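PDB 6PWK: GGDEF and EAL domain-containing protein from Vibrio cholerae O1 str. 2010EL-1786, which binds the second messenger c-di-GMP and probably acts as a receptor that links its level to cell adhesion and biofilm formation. Local coordinates for residues Val22-Asn27 and Met70-Ala75; Gly26-Tyr31 and Ala90-Tyr95; Val47-Ala52 and Thr94-Ile99; Asn80-Lys85 and Glu114-Cys119. All blocks are in the same frame, centred on the assembly; numbering follows the deposited sequence.

Contact 1 of 4, residues Val22-Asn27 and Met70-Ala75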
# COMPACT_ATOMS: atom_id res chain seq x y z
N VAL A 22 6.43 8.83 -19.85
CA VAL A 22 7.61 8.79 -19.00
C VAL A 22 8.78 8.14 -19.73
O VAL A 22 9.83 8.75 -19.93
CB VAL A 22 7.30 8.06 -17.68
CG1 VAL A 22 8.48 8.17 -16.72
CG2 VAL A 22 6.04 8.62 -17.04
N SER A 23 8.61 6.88 -20.14
CA SER A 23 9.69 6.13 -20.76
C SER A 23 9.93 6.52 -22.21
O SER A 23 10.99 6.20 -22.75
CB SER A 23 9.41 4.63 -20.68
OG SER A 23 8.24 4.30 -21.40
N HIS A 24 8.98 7.20 -22.84
CA HIS A 24 9.01 7.46 -24.28
C HIS A 24 9.13 6.17 -25.08
O HIS A 24 9.70 6.15 -26.18
CB HIS A 24 10.13 8.44 -24.66
CG HIS A 24 9.89 9.17 -25.94
ND1 HIS A 24 9.00 10.22 -26.04
CD2 HIS A 24 10.41 9.00 -27.18
CE1 HIS A 24 8.99 10.66 -27.28
NE2 HIS A 24 9.84 9.95 -27.99
N LEU A 25 8.62 5.08 -24.53
CA LEU A 25 8.49 3.80 -25.20
C LEU A 25 7.01 3.51 -25.44
O LEU A 25 6.14 4.28 -25.03
CB LEU A 25 9.14 2.68 -24.37
CG LEU A 25 10.66 2.68 -24.22
CD1 LEU A 25 11.08 1.61 -23.22
CD2 LEU A 25 11.32 2.45 -25.57
N GLY A 26 6.74 2.40 -26.11
CA GLY A 26 5.36 1.96 -26.24
C GLY A 26 4.76 1.63 -24.89
O GLY A 26 5.45 1.17 -23.98
N ASN A 27 3.47 1.89 -24.75
CA ASN A 27 2.78 1.58 -23.51
C ASN A 27 2.32 0.12 -23.54
O ASN A 27 2.72 -0.66 -24.41
CB ASN A 27 1.63 2.55 -23.27
CG ASN A 27 0.58 2.52 -24.37
OD1 ASN A 27 0.63 1.69 -25.27
ND2 ASN A 27 -0.38 3.43 -24.29
N MET A 70 14.86 8.15 -14.02
CA MET A 70 15.52 6.85 -14.13
C MET A 70 14.78 5.94 -15.10
O MET A 70 15.41 5.16 -15.83
CB MET A 70 15.62 6.19 -12.75
CG MET A 70 16.43 4.91 -12.75
SD MET A 70 18.09 5.15 -13.40
CE MET A 70 19.06 4.86 -11.93
N VAL A 71 13.45 6.03 -15.13
CA VAL A 71 12.68 5.28 -16.12
C VAL A 71 13.07 5.71 -17.53
O VAL A 71 13.28 4.87 -18.41
CB VAL A 71 11.17 5.46 -15.87
CG1 VAL A 71 10.37 4.96 -17.06
CG2 VAL A 71 10.75 4.73 -14.61
N ARG A 72 13.16 7.02 -17.75
CA ARG A 72 13.59 7.53 -19.05
C ARG A 72 15.02 7.09 -19.36
O ARG A 72 15.32 6.69 -20.50
CB ARG A 72 13.48 9.05 -19.08
CG ARG A 72 14.18 9.70 -20.26
CD ARG A 72 13.53 9.34 -21.58
NE ARG A 72 12.16 9.84 -21.66
CZ ARG A 72 11.84 11.08 -22.00
NH1 ARG A 72 12.80 11.96 -22.28
NH2 ARG A 72 10.57 11.45 -22.05
N GLU A 73 15.91 7.16 -18.37
CA GLU A 73 17.30 6.76 -18.59
C GLU A 73 17.38 5.29 -18.99
O GLU A 73 17.97 4.95 -20.03
CB GLU A 73 18.13 7.02 -17.33
CG GLU A 73 19.59 6.58 -17.43
CD GLU A 73 20.47 7.58 -18.17
OE1 GLU A 73 20.00 8.22 -19.13
OE2 GLU A 73 21.65 7.73 -17.78
N LEU A 74 16.78 4.40 -18.20
CA LEU A 74 16.76 2.99 -18.55
C LEU A 74 16.10 2.77 -19.91
O LEU A 74 16.57 1.95 -20.71
CB LEU A 74 16.04 2.18 -17.47
CG LEU A 74 15.77 0.70 -17.76
CD1 LEU A 74 17.06 -0.02 -18.14
CD2 LEU A 74 15.13 0.04 -16.55
N ALA A 75 15.03 3.51 -20.20
CA ALA A 75 14.38 3.40 -21.50
C ALA A 75 15.31 3.88 -22.61
O ALA A 75 15.48 3.20 -23.63
CB ALA A 75 13.07 4.18 -21.51

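Contact 2 of 4, residues Gly26-Tyr31 and Ala90-Tyr95. With C2E (9,9'-[(2R,3R,3aS,5S,7aR,9R,10R,10aS,12S,14aR)-3,5,10,12-tetrahydroxy-5,12-dioxidooctahydro-2H,7H-difuro[3,2-d:3',2'-j][1,3,7,9,2,8]tetraoxadiphosphacyclododecine-2,9-diyl]bis(2-amino-1,9-dihydro-6H-purin-6-one)), chain D.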
# COMPACT_ATOMS: atom_id res chain seq x y z
N GLY A 26 6.74 2.40 -26.11
CA GLY A 26 5.36 1.96 -26.24
C GLY A 26 4.76 1.63 -24.89
O GLY A 26 5.45 1.17 -23.98
N ASN A 27 3.47 1.89 -24.75
CA ASN A 27 2.78 1.58 -23.51
C ASN A 27 2.32 0.12 -23.54
O ASN A 27 2.72 -0.66 -24.41
CB ASN A 27 1.63 2.55 -23.27
CG ASN A 27 0.58 2.52 -24.37
OD1 ASN A 27 0.63 1.69 -25.27
ND2 ASN A 27 -0.38 3.43 -24.29
N ARG A 28 1.48 -0.27 -22.58
CA ARG A 28 1.04 -1.65 -22.51
C ARG A 28 0.15 -2.02 -23.70
O ARG A 28 0.27 -3.11 -24.25
CB ARG A 28 0.30 -1.90 -21.19
CG ARG A 28 -0.16 -3.33 -21.00
CD ARG A 28 -0.89 -3.50 -19.67
NE ARG A 28 -1.29 -4.89 -19.46
CZ ARG A 28 -0.50 -5.82 -18.95
NH1 ARG A 28 0.75 -5.52 -18.61
NH2 ARG A 28 -0.94 -7.06 -18.80
N ALA A 29 -0.74 -1.11 -24.10
CA ALA A 29 -1.62 -1.38 -25.23
C ALA A 29 -0.82 -1.54 -26.52
O ALA A 29 -1.16 -2.38 -27.37
CB ALA A 29 -2.66 -0.27 -25.37
N TYR A 30 0.23 -0.74 -26.69
CA TYR A 30 1.12 -0.92 -27.84
C TYR A 30 1.76 -2.30 -27.82
O TYR A 30 1.90 -2.95 -28.87
CB TYR A 30 2.20 0.16 -27.84
CG TYR A 30 3.42 -0.15 -28.68
CD1 TYR A 30 3.46 0.21 -30.02
CD2 TYR A 30 4.53 -0.78 -28.13
CE1 TYR A 30 4.58 -0.07 -30.80
CE2 TYR A 30 5.64 -1.06 -28.90
CZ TYR A 30 5.66 -0.70 -30.23
OH TYR A 30 6.77 -0.98 -31.00
N TYR A 31 2.14 -2.78 -26.63
CA TYR A 31 2.81 -4.07 -26.54
C TYR A 31 1.88 -5.21 -26.94
O TYR A 31 2.28 -6.12 -27.66
CB TYR A 31 3.33 -4.28 -25.12
CG TYR A 31 4.24 -5.47 -25.00
CD1 TYR A 31 5.57 -5.39 -25.39
CD2 TYR A 31 3.78 -6.68 -24.49
CE1 TYR A 31 6.40 -6.47 -25.29
CE2 TYR A 31 4.62 -7.77 -24.39
CZ TYR A 31 5.93 -7.66 -24.79
OH TYR A 31 6.77 -8.73 -24.69
N ALA A 90 8.53 -1.98 -25.07
CA ALA A 90 7.40 -1.28 -24.47
C ALA A 90 7.50 -1.34 -22.96
O ALA A 90 8.21 -2.17 -22.39
CB ALA A 90 6.06 -1.87 -24.94
N ARG A 91 6.78 -0.43 -22.31
CA ARG A 91 6.67 -0.39 -20.85
C ARG A 91 5.30 -0.97 -20.49
O ARG A 91 4.29 -0.27 -20.52
CB ARG A 91 6.84 1.03 -20.34
CG ARG A 91 6.90 1.15 -18.83
CD ARG A 91 6.94 2.60 -18.40
NE ARG A 91 6.86 2.75 -16.95
CZ ARG A 91 6.53 3.88 -16.33
NH1 ARG A 91 6.25 4.96 -17.04
NH2 ARG A 91 6.48 3.93 -15.01
N ILE A 92 5.28 -2.26 -20.16
CA ILE A 92 4.02 -2.97 -19.98
C ILE A 92 3.41 -2.78 -18.60
O ILE A 92 2.23 -3.09 -18.39
CB ILE A 92 4.21 -4.47 -20.26
CG1 ILE A 92 5.07 -5.11 -19.17
CG2 ILE A 92 4.84 -4.68 -21.63
CD1 ILE A 92 5.37 -6.57 -19.42
N SER A 93 4.18 -2.28 -17.64
CA SER A 93 3.67 -2.00 -16.30
C SER A 93 4.56 -0.93 -15.67
O SER A 93 5.43 -0.36 -16.33
CB SER A 93 3.61 -3.28 -15.46
OG SER A 93 4.34 -3.13 -14.25
N THR A 94 4.33 -0.67 -14.38
CA THR A 94 5.03 0.43 -13.72
C THR A 94 6.53 0.19 -13.68
O THR A 94 7.32 1.10 -13.96
CB THR A 94 4.47 0.61 -12.30
OG1 THR A 94 3.05 0.77 -12.36
CG2 THR A 94 5.09 1.85 -11.65
N TYR A 95 6.95 -1.03 -13.34
CA TYR A 95 8.36 -1.31 -13.11
C TYR A 95 8.93 -2.40 -14.00
O TYR A 95 10.06 -2.85 -13.77
CB TYR A 95 8.59 -1.68 -11.64
CG TYR A 95 8.07 -0.65 -10.67
CD1 TYR A 95 8.60 0.64 -10.64
CD2 TYR A 95 7.06 -0.96 -9.77
CE1 TYR A 95 8.13 1.58 -9.75
CE2 TYR A 95 6.58 -0.02 -8.88
CZ TYR A 95 7.13 1.25 -8.87
OH TYR A 95 6.65 2.19 -7.98
P1 C2E D . -2.93 -13.38 -13.61
O2P C2E D . -2.51 -12.28 -12.67
O1P C2E D . -3.58 -14.40 -12.71
O5' C2E D . -4.16 -12.98 -14.61
C5' C2E D . -4.97 -13.98 -15.14
C4' C2E D . -5.95 -13.17 -16.02
O4' C2E D . -6.61 -12.33 -15.27
C3' C2E D . -5.07 -12.21 -16.85
O3' C2E D . -4.66 -12.76 -18.01
C2' C2E D . -5.97 -10.98 -17.09
O2' C2E D . -6.65 -11.09 -18.41
C1' C2E D . -6.92 -11.05 -16.19
N9 C2E D . -7.05 -9.83 -15.43
C8 C2E D . -5.97 -10.08 -14.65
N7 C2E D . -5.86 -9.03 -13.80
C5 C2E D . -6.85 -8.16 -14.05
C6 C2E D . -7.27 -6.80 -13.44
O6 C2E D . -6.67 -6.30 -12.56
N1 C2E D . -8.42 -6.10 -13.94
C2 C2E D . -9.20 -6.66 -15.02
N2 C2E D . -10.39 -6.03 -15.61
N3 C2E D . -8.78 -7.94 -15.57
C4 C2E D . -7.59 -8.68 -15.06
P11 C2E D . -3.48 -11.85 -18.75
O21 C2E D . -3.64 -10.35 -18.81
O11 C2E D . -3.51 -12.27 -20.20
O5A C2E D . -2.06 -12.47 -18.16
C5A C2E D . -2.13 -13.77 -17.63
C4A C2E D . -0.90 -14.01 -16.85
O4A C2E D . 0.14 -13.46 -17.43
C3A C2E D . -1.07 -13.26 -15.35
O3A C2E D . -1.69 -14.19 -14.35
C2A C2E D . 0.05 -12.97 -14.99
O2A C2E D . 0.65 -14.16 -14.27
C1A C2E D . 0.86 -12.65 -16.37
N91 C2E D . 0.86 -11.36 -16.65
C81 C2E D . -0.03 -10.66 -17.37
N71 C2E D . 0.42 -9.39 -17.39
C51 C2E D . 1.56 -9.33 -16.70
C61 C2E D . 2.51 -8.19 -16.39
O61 C2E D . 2.25 -7.11 -16.80
N11 C2E D . 3.70 -8.38 -15.61
C21 C2E D . 4.01 -9.69 -15.11
N21 C2E D . 5.21 -9.91 -14.31
N31 C2E D . 3.09 -10.79 -15.42
C41 C2E D . 1.85 -10.57 -16.23

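Contact 3 of 4, residues Val47-Ala52 and Thr94-Ile99. With C2E (9,9'-[(2R,3R,3aS,5S,7aR,9R,10R,10aS,12S,14aR)-3,5,10,12-tetrahydroxy-5,12-dioxidooctahydro-2H,7H-difuro[3,2-d:3',2'-j][1,3,7,9,2,8]tetraoxadiphosphacyclododecine-2,9-diyl]bis(2-amino-1,9-dihydro-6H-purin-6-one)), chain D.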
# COMPACT_ATOMS: atom_id res chain seq x y z
N VAL A 47 10.44 -13.62 -26.65
CA VAL A 47 9.81 -12.54 -25.91
C VAL A 47 10.47 -12.46 -24.54
O VAL A 47 10.90 -13.47 -23.98
CB VAL A 47 8.27 -12.75 -25.81
CG1 VAL A 47 7.90 -13.58 -24.59
CG2 VAL A 47 7.54 -11.44 -25.83
N ALA A 48 10.59 -11.24 -24.02
CA ALA A 48 11.35 -11.01 -22.80
C ALA A 48 10.70 -9.93 -21.96
O ALA A 48 9.99 -9.06 -22.48
CB ALA A 48 12.81 -10.62 -23.11
N ILE A 49 10.94 -9.99 -20.65
CA ILE A 49 10.44 -9.00 -19.71
C ILE A 49 11.57 -8.63 -18.76
O ILE A 49 12.29 -9.50 -18.27
CB ILE A 49 9.21 -9.51 -18.93
CG1 ILE A 49 8.65 -8.41 -18.02
CG2 ILE A 49 9.54 -10.76 -18.11
CD1 ILE A 49 7.39 -8.81 -17.29
N LEU A 50 11.73 -7.33 -18.52
CA LEU A 50 12.77 -6.81 -17.64
C LEU A 50 12.10 -5.98 -16.55
O LEU A 50 11.37 -5.03 -16.85
CB LEU A 50 13.77 -5.95 -18.42
CG LEU A 50 14.78 -5.17 -17.57
CD1 LEU A 50 15.77 -6.12 -16.92
CD2 LEU A 50 15.50 -4.12 -18.41
N GLN A 51 12.35 -6.33 -15.29
CA GLN A 51 11.78 -5.61 -14.16
C GLN A 51 12.88 -4.83 -13.45
O GLN A 51 13.91 -5.39 -13.07
CB GLN A 51 11.10 -6.56 -13.17
CG GLN A 51 10.64 -5.86 -11.91
CD GLN A 51 9.85 -6.75 -10.99
OE1 GLN A 51 9.55 -7.90 -11.33
NE2 GLN A 51 9.49 -6.24 -9.82
N ALA A 52 12.64 -3.53 -13.26
CA ALA A 52 13.59 -2.65 -12.59
C ALA A 52 13.07 -2.36 -11.19
O ALA A 52 12.41 -1.36 -10.93
CB ALA A 52 13.79 -1.37 -13.40
N THR A 94 4.33 -0.67 -14.38
CA THR A 94 5.03 0.43 -13.72
C THR A 94 6.53 0.19 -13.68
O THR A 94 7.32 1.10 -13.96
CB THR A 94 4.47 0.61 -12.30
OG1 THR A 94 3.05 0.77 -12.36
CG2 THR A 94 5.09 1.85 -11.65
N TYR A 95 6.95 -1.03 -13.34
CA TYR A 95 8.36 -1.31 -13.11
C TYR A 95 8.93 -2.40 -14.00
O TYR A 95 10.06 -2.85 -13.77
CB TYR A 95 8.59 -1.68 -11.64
CG TYR A 95 8.07 -0.65 -10.67
CD1 TYR A 95 8.60 0.64 -10.64
CD2 TYR A 95 7.06 -0.96 -9.77
CE1 TYR A 95 8.13 1.58 -9.75
CE2 TYR A 95 6.58 -0.02 -8.88
CZ TYR A 95 7.13 1.25 -8.87
OH TYR A 95 6.65 2.19 -7.98
N GLU A 96 8.19 -2.85 -15.02
CA GLU A 96 8.69 -3.88 -15.91
C GLU A 96 8.48 -3.48 -17.36
O GLU A 96 7.49 -2.84 -17.72
CB GLU A 96 8.03 -5.25 -15.63
CG GLU A 96 6.56 -5.18 -15.29
CD GLU A 96 6.08 -6.40 -14.52
OE1 GLU A 96 4.87 -6.50 -14.26
OE2 GLU A 96 6.93 -7.26 -14.19
N PHE A 97 9.44 -3.87 -18.20
CA PHE A 97 9.43 -3.58 -19.62
C PHE A 97 9.25 -4.86 -20.42
O PHE A 97 9.81 -5.90 -20.06
CB PHE A 97 10.73 -2.89 -20.05
CG PHE A 97 10.92 -1.52 -19.46
CD1 PHE A 97 10.42 -0.40 -20.11
CD2 PHE A 97 11.59 -1.35 -18.26
CE1 PHE A 97 10.59 0.86 -19.57
CE2 PHE A 97 11.76 -0.09 -17.72
CZ PHE A 97 11.26 1.01 -18.37
N GLY A 98 8.49 -4.78 -21.50
CA GLY A 98 8.28 -5.90 -22.40
C GLY A 98 9.09 -5.75 -23.67
O GLY A 98 9.29 -4.64 -24.17
N ILE A 99 9.56 -6.88 -24.20
CA ILE A 99 10.41 -6.90 -25.38
C ILE A 99 9.98 -8.05 -26.28
O ILE A 99 9.80 -9.18 -25.81
CB ILE A 99 11.90 -7.03 -25.00
CG1 ILE A 99 12.36 -5.81 -24.20
CG2 ILE A 99 12.75 -7.21 -26.24
CD1 ILE A 99 13.63 -6.03 -23.43
P1 C2E D . -2.93 -13.38 -13.61
O2P C2E D . -2.51 -12.28 -12.67
O1P C2E D . -3.58 -14.40 -12.71
O5' C2E D . -4.16 -12.98 -14.61
C5' C2E D . -4.97 -13.98 -15.14
C4' C2E D . -5.95 -13.17 -16.02
O4' C2E D . -6.61 -12.33 -15.27
C3' C2E D . -5.07 -12.21 -16.85
O3' C2E D . -4.66 -12.76 -18.01
C2' C2E D . -5.97 -10.98 -17.09
O2' C2E D . -6.65 -11.09 -18.41
C1' C2E D . -6.92 -11.05 -16.19
N9 C2E D . -7.05 -9.83 -15.43
C8 C2E D . -5.97 -10.08 -14.65
N7 C2E D . -5.86 -9.03 -13.80
C5 C2E D . -6.85 -8.16 -14.05
C6 C2E D . -7.27 -6.80 -13.44
O6 C2E D . -6.67 -6.30 -12.56
N1 C2E D . -8.42 -6.10 -13.94
C2 C2E D . -9.20 -6.66 -15.02
N2 C2E D . -10.39 -6.03 -15.61
N3 C2E D . -8.78 -7.94 -15.57
C4 C2E D . -7.59 -8.68 -15.06
P11 C2E D . -3.48 -11.85 -18.75
O21 C2E D . -3.64 -10.35 -18.81
O11 C2E D . -3.51 -12.27 -20.20
O5A C2E D . -2.06 -12.47 -18.16
C5A C2E D . -2.13 -13.77 -17.63
C4A C2E D . -0.90 -14.01 -16.85
O4A C2E D . 0.14 -13.46 -17.43
C3A C2E D . -1.07 -13.26 -15.35
O3A C2E D . -1.69 -14.19 -14.35
C2A C2E D . 0.05 -12.97 -14.99
O2A C2E D . 0.65 -14.16 -14.27
C1A C2E D . 0.86 -12.65 -16.37
N91 C2E D . 0.86 -11.36 -16.65
C81 C2E D . -0.03 -10.66 -17.37
N71 C2E D . 0.42 -9.39 -17.39
C51 C2E D . 1.56 -9.33 -16.70
C61 C2E D . 2.51 -8.19 -16.39
O61 C2E D . 2.25 -7.11 -16.80
N11 C2E D . 3.70 -8.38 -15.61
C21 C2E D . 4.01 -9.69 -15.11
N21 C2E D . 5.21 -9.91 -14.31
N31 C2E D . 3.09 -10.79 -15.42
C41 C2E D . 1.85 -10.57 -16.23

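Contact 4 of 4, residues Asn80-Lys85 and Glu114-Cys119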
# COMPACT_ATOMS: atom_id res chain seq x y z
N ASN A 80 18.26 2.66 -27.38
CA ASN A 80 19.36 3.03 -28.27
C ASN A 80 20.35 1.89 -28.45
O ASN A 80 21.05 1.83 -29.46
CB ASN A 80 20.06 4.28 -27.74
CG ASN A 80 19.97 5.45 -28.70
OD1 ASN A 80 18.93 6.11 -28.80
ND2 ASN A 80 21.05 5.71 -29.42
N SER A 81 20.41 0.98 -27.48
CA SER A 81 21.15 -0.26 -27.64
C SER A 81 20.22 -1.34 -28.19
O SER A 81 19.00 -1.20 -28.20
CB SER A 81 21.75 -0.71 -26.31
OG SER A 81 22.49 0.33 -25.70
N ILE A 82 20.83 -2.43 -28.67
CA ILE A 82 20.11 -3.65 -29.00
C ILE A 82 19.06 -3.38 -30.07
O ILE A 82 17.87 -3.64 -29.88
CB ILE A 82 19.47 -4.25 -27.73
CG1 ILE A 82 20.47 -4.21 -26.57
CG2 ILE A 82 19.06 -5.70 -27.95
CD1 ILE A 82 19.81 -4.15 -25.21
N THR A 83 19.50 -2.85 -31.22
CA THR A 83 18.61 -2.49 -32.32
C THR A 83 18.63 -3.60 -33.36
O THR A 83 19.66 -3.84 -33.99
CB THR A 83 19.01 -1.15 -32.94
OG1 THR A 83 20.27 -1.29 -33.61
CG2 THR A 83 19.12 -0.07 -31.88
N ILE A 84 17.49 -4.28 -33.53
CA ILE A 84 17.32 -5.33 -34.52
C ILE A 84 15.96 -5.11 -35.20
O ILE A 84 15.16 -4.28 -34.77
CB ILE A 84 17.42 -6.75 -33.89
CG1 ILE A 84 18.68 -6.86 -33.03
CG2 ILE A 84 17.47 -7.85 -34.95
CD1 ILE A 84 18.98 -8.27 -32.56
N LYS A 85 15.73 -5.84 -36.29
CA LYS A 85 14.49 -5.70 -37.04
C LYS A 85 13.29 -6.17 -36.23
O LYS A 85 13.37 -7.10 -35.42
CB LYS A 85 14.58 -6.52 -38.33
CG LYS A 85 15.88 -6.35 -39.09
CD LYS A 85 16.02 -7.42 -40.17
CE LYS A 85 17.34 -7.29 -40.90
NZ LYS A 85 17.52 -8.38 -41.90
N GLU A 114 21.71 -11.19 -22.95
CA GLU A 114 23.00 -10.87 -22.35
C GLU A 114 23.36 -9.41 -22.58
O GLU A 114 23.91 -8.75 -21.68
CB GLU A 114 24.09 -11.78 -22.93
CG GLU A 114 25.10 -12.26 -21.91
CD GLU A 114 24.54 -13.33 -21.00
OE1 GLU A 114 24.03 -14.34 -21.52
OE2 GLU A 114 24.60 -13.16 -19.76
N SER A 115 23.05 -8.87 -23.76
CA SER A 115 23.33 -7.47 -24.04
C SER A 115 22.42 -6.54 -23.25
O SER A 115 22.84 -5.43 -22.90
CB SER A 115 23.19 -7.20 -25.54
OG SER A 115 21.86 -7.45 -25.97
N ILE A 116 21.20 -6.97 -22.95
CA ILE A 116 20.29 -6.15 -22.14
C ILE A 116 20.89 -5.92 -20.76
O ILE A 116 20.97 -4.78 -20.29
CB ILE A 116 18.90 -6.81 -22.05
CG1 ILE A 116 18.18 -6.74 -23.39
CG2 ILE A 116 18.07 -6.13 -20.97
CD1 ILE A 116 16.88 -7.49 -23.41
N ILE A 117 21.33 -7.00 -20.11
CA ILE A 117 21.80 -6.90 -18.73
C ILE A 117 23.06 -6.04 -18.65
O ILE A 117 23.16 -5.14 -17.80
CB ILE A 117 22.03 -8.30 -18.14
CG1 ILE A 117 20.72 -9.09 -18.15
CG2 ILE A 117 22.60 -8.21 -16.74
CD1 ILE A 117 20.92 -10.58 -18.19
N THR A 118 24.03 -6.30 -19.52
CA THR A 118 25.23 -5.48 -19.55
C THR A 118 24.90 -4.02 -19.87
O THR A 118 25.63 -3.11 -19.45
CB THR A 118 26.23 -6.03 -20.58
OG1 THR A 118 26.45 -7.43 -20.31
CG2 THR A 118 27.56 -5.30 -20.50
N CYS A 119 23.80 -3.79 -20.58
CA CYS A 119 23.34 -2.43 -20.86
C CYS A 119 22.75 -1.74 -19.64
O CYS A 119 22.57 -0.52 -19.68
CB CYS A 119 22.31 -2.47 -21.99
SG CYS A 119 21.73 -0.86 -22.57

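Contact 1 of 4, residues Val22-Asn27 and Met70-Ala75
Arg72 NE donates a hydrogen bond to the backbone carbonyl of Val22, with Arg72 NE and Val22 O 3.1 Å apart. The bond ties the loop between helices 3-18 and 28-41 to helix 53-80 of the GGDEF domain. It is somewhat bent, at 143° at the hydrogen. Val22 O lies at the guanidinium edge, not far from its plane. The arginine chain is not extended. It folds at chi2 and again at chi3, and the latter (64°) turns NE back over the loop. His24 CB then sits 3.9 Å from Arg72 NE, oblique to the guanidinium. The imidazole leads away from the helix, but His24 ND1 is still 4.5 Å from Arg72 NH2. That closeness would tend to disfavour a second proton on the ring.

Beyond the arginine the contact is apolar. Ala75 CB is the centre of this part. It lies 3.8 Å from Ser23 CB and 3.7 Å from Leu25 CD1, and it also meets the carbonyl oxygen of Ser23. The loop keeps its shape through an ST turn: Leu25 N donates to Ser23 OG over 3.2 Å. Ser23 OG is also hydrogen-bonded to Asp20, so this buried hydroxyl is held from two sides of the sequence. Phe97 of strand 96-102 packs on both Ser23 and Leu25. The loop is thus wedged between the helix and the sheet. At the other end of the contact, Val22 and Val71 cross at about a right angle, and their CG1 methyls meet at 3.7 Å.

Contact 2 of 4, residues Gly26-Tyr31 and Ala90-Tyr95
Arg28 reaches past Ile92 to the bound c-di-GMP. Its CG is anti to the backbone N (chi1 -178°), and the chain stays extended as far as NE. Arg28 CB, CG and CD all pass by Ile92 O, Arg28 CD at 3.4 Å. At the tip, Arg28 NH1 donates to Ile92 O over 2.9 Å. Ile92 O is in the guanidinium plane, while the donor stands above the carbonyl plane. Arg28 NH1 also donates to C2E O61 at 2.8 Å, and Arg28 NH2 to C2E N71 at 3.0 Å. The guanidinium thus reads the Hoogsteen edge of one guanine.

The rest of the contact joins the start of helix 28-41 to the turn between strands 88-90 and 96-102, where the degenerate GGDEF motif begins. Gly26 and Ala90 form a single beta bridge, and Arg91 N donates to Gly26 O over 2.7 Å. Ala90 CB meets the edge of the Tyr30 ring and also touches Tyr31. Over one face of Tyr31 lies Ile92 CG2, 3.8 Å from the ring centroid, a CH-pi contact. Arg91 turns elsewhere, to a salt bridge with Asp20.

Glu96 binds the same guanine, and Asp68 of the second subunit also bonds the ligand. Arg28 NH1 is shared between Ile92 O and C2E O61. With the bond of Arg28 NH2 to C2E N71, this would hold the guanidinium against the guanine edge, a pattern suited to guanine.

Contact 3 of 4, residues Val47-Ala52 and Thr94-Ile99
The torsions of Glu96 and Ile49 lead both side chains to the ligand. Glu96 CG lies between the backbone N and the carbonyl carbon (chi1 38°), and the chain runs extended beyond it. Ile49 CG1 is anti to its backbone N, and an extended chi2 (176°) carries CD1 onward. The two side chains cross obliquely, and Ile49 CD1 comes within 3.5 Å of Glu96 OE2. Both line the c-di-GMP pocket. The carboxylate takes two bonds from the Watson-Crick edge of one guanine: C2E N11 donates to Glu96 OE1 at 2.6 Å, and C2E N21 to Glu96 OE2 at 3.2 Å. Ile49 CD1 is 3.9 Å from C2E N21 and packs beside this pair. Glu96 belongs to the degenerate GGDEF motif, and here it serves ligand binding.

The framework is an antiparallel pair of strands, 45-51 and 96-102. Ala48 with Ile99 and Leu50 with Phe97 are hydrogen-bonded pairs. Ile49 with Gly98 and Gln51 with Glu96 are non-hydrogen-bonded pairs. Leu50 N donates to Phe97 O over 2.8 Å, and Phe97 N returns a bond to Leu50 O. The ladder goes one step further, where Ala52 N donates to Tyr95 O at 2.7 Å. The Gln51 side chain runs across that of Glu96 at a slant, with the amide and carboxylate planes 72° apart. Gln51 OE1 is hydrogen-bonded to Lys163.

The two strands are neighbours inside the five-stranded sheet. Helix 148-164 packs on the face of Ile49, Gln51 and Glu96. Helix 53-80 meets Phe97 and Ala52, and strand 136-142 continues the sheet beyond strand 45-51.

Contact 4 of 4, residues Asn80-Lys85 and Glu114-Cys119
Ile82 and Ile116 cross at about a right angle, and the end of the first meets the flank of the second. Ile82 CD1 lies 3.6 Å from Ile116 CG1. The contact packs the loop after helix 53-80 against the last turns of helix 106-118, on the surface of the GGDEF domain. Ile82 has a left-handed backbone conformation, with phi and psi both near +60°. Its side chain points toward the helix and fills the middle of the contact. The CG1 atom is anti to the carbonyl carbon (chi1 -43°).

Ile82 CG1 and CG2 both lie against Ser115 OG, while Ile82 CD1 goes on to Ile116. Ile82 CD1 also approaches Ile116 CA and lies 4.4 Å from Cys119 CB. Ile82 CG1 sits 3.6 Å from Ser115 OG. These are van der Waals contacts. The Ser115 hydroxyl is hydrogen-bonded within its own helix, to the carbonyls of Ile111 and Val112. Val112 also packs on Ile82 and so extends the apolar patch by a turn.

Beside this patch, Ser81 and Cys119 face each other, both pointing across the contact. Ser81 OG is hydrogen-bonded to Arg77 O, which ties the loop back to the end of helix 53-80. Cys119 SG is anti to its backbone N (chi1 -175°). Within helix 106-118, Glu114 O accepts from both Thr118 N and Thr118 OG1, which reach it from opposite faces of the carbonyl plane. Ser81 OG lies 3.4 Å from Cys119 SG, a packing contact.

How the contacts relate
From the N terminus, the loop before helix 28-41 opens contacts 1 and 2, which share Gly26 and Asn27. Contact 1 closes first, on helix 53-80. Contact 2 closes later, on the turn before strand 96-102. Contact 3 opens on strand 45-51, before contact 1 closes, and so crosses it. It ends on the same stretch as contact 2, sharing Thr94 and Tyr95. Contact 4 opens after contact 1 has closed and crosses contacts 2 and 3, joining the loop after helix 53-80 to helix 106-118. Phe97 of contact 3 packs on contact 1, and Ile116 of contact 4 packs on Leu50 and Ile99. Contacts 2 and 3 meet at the ligand, on two edges of one guanine.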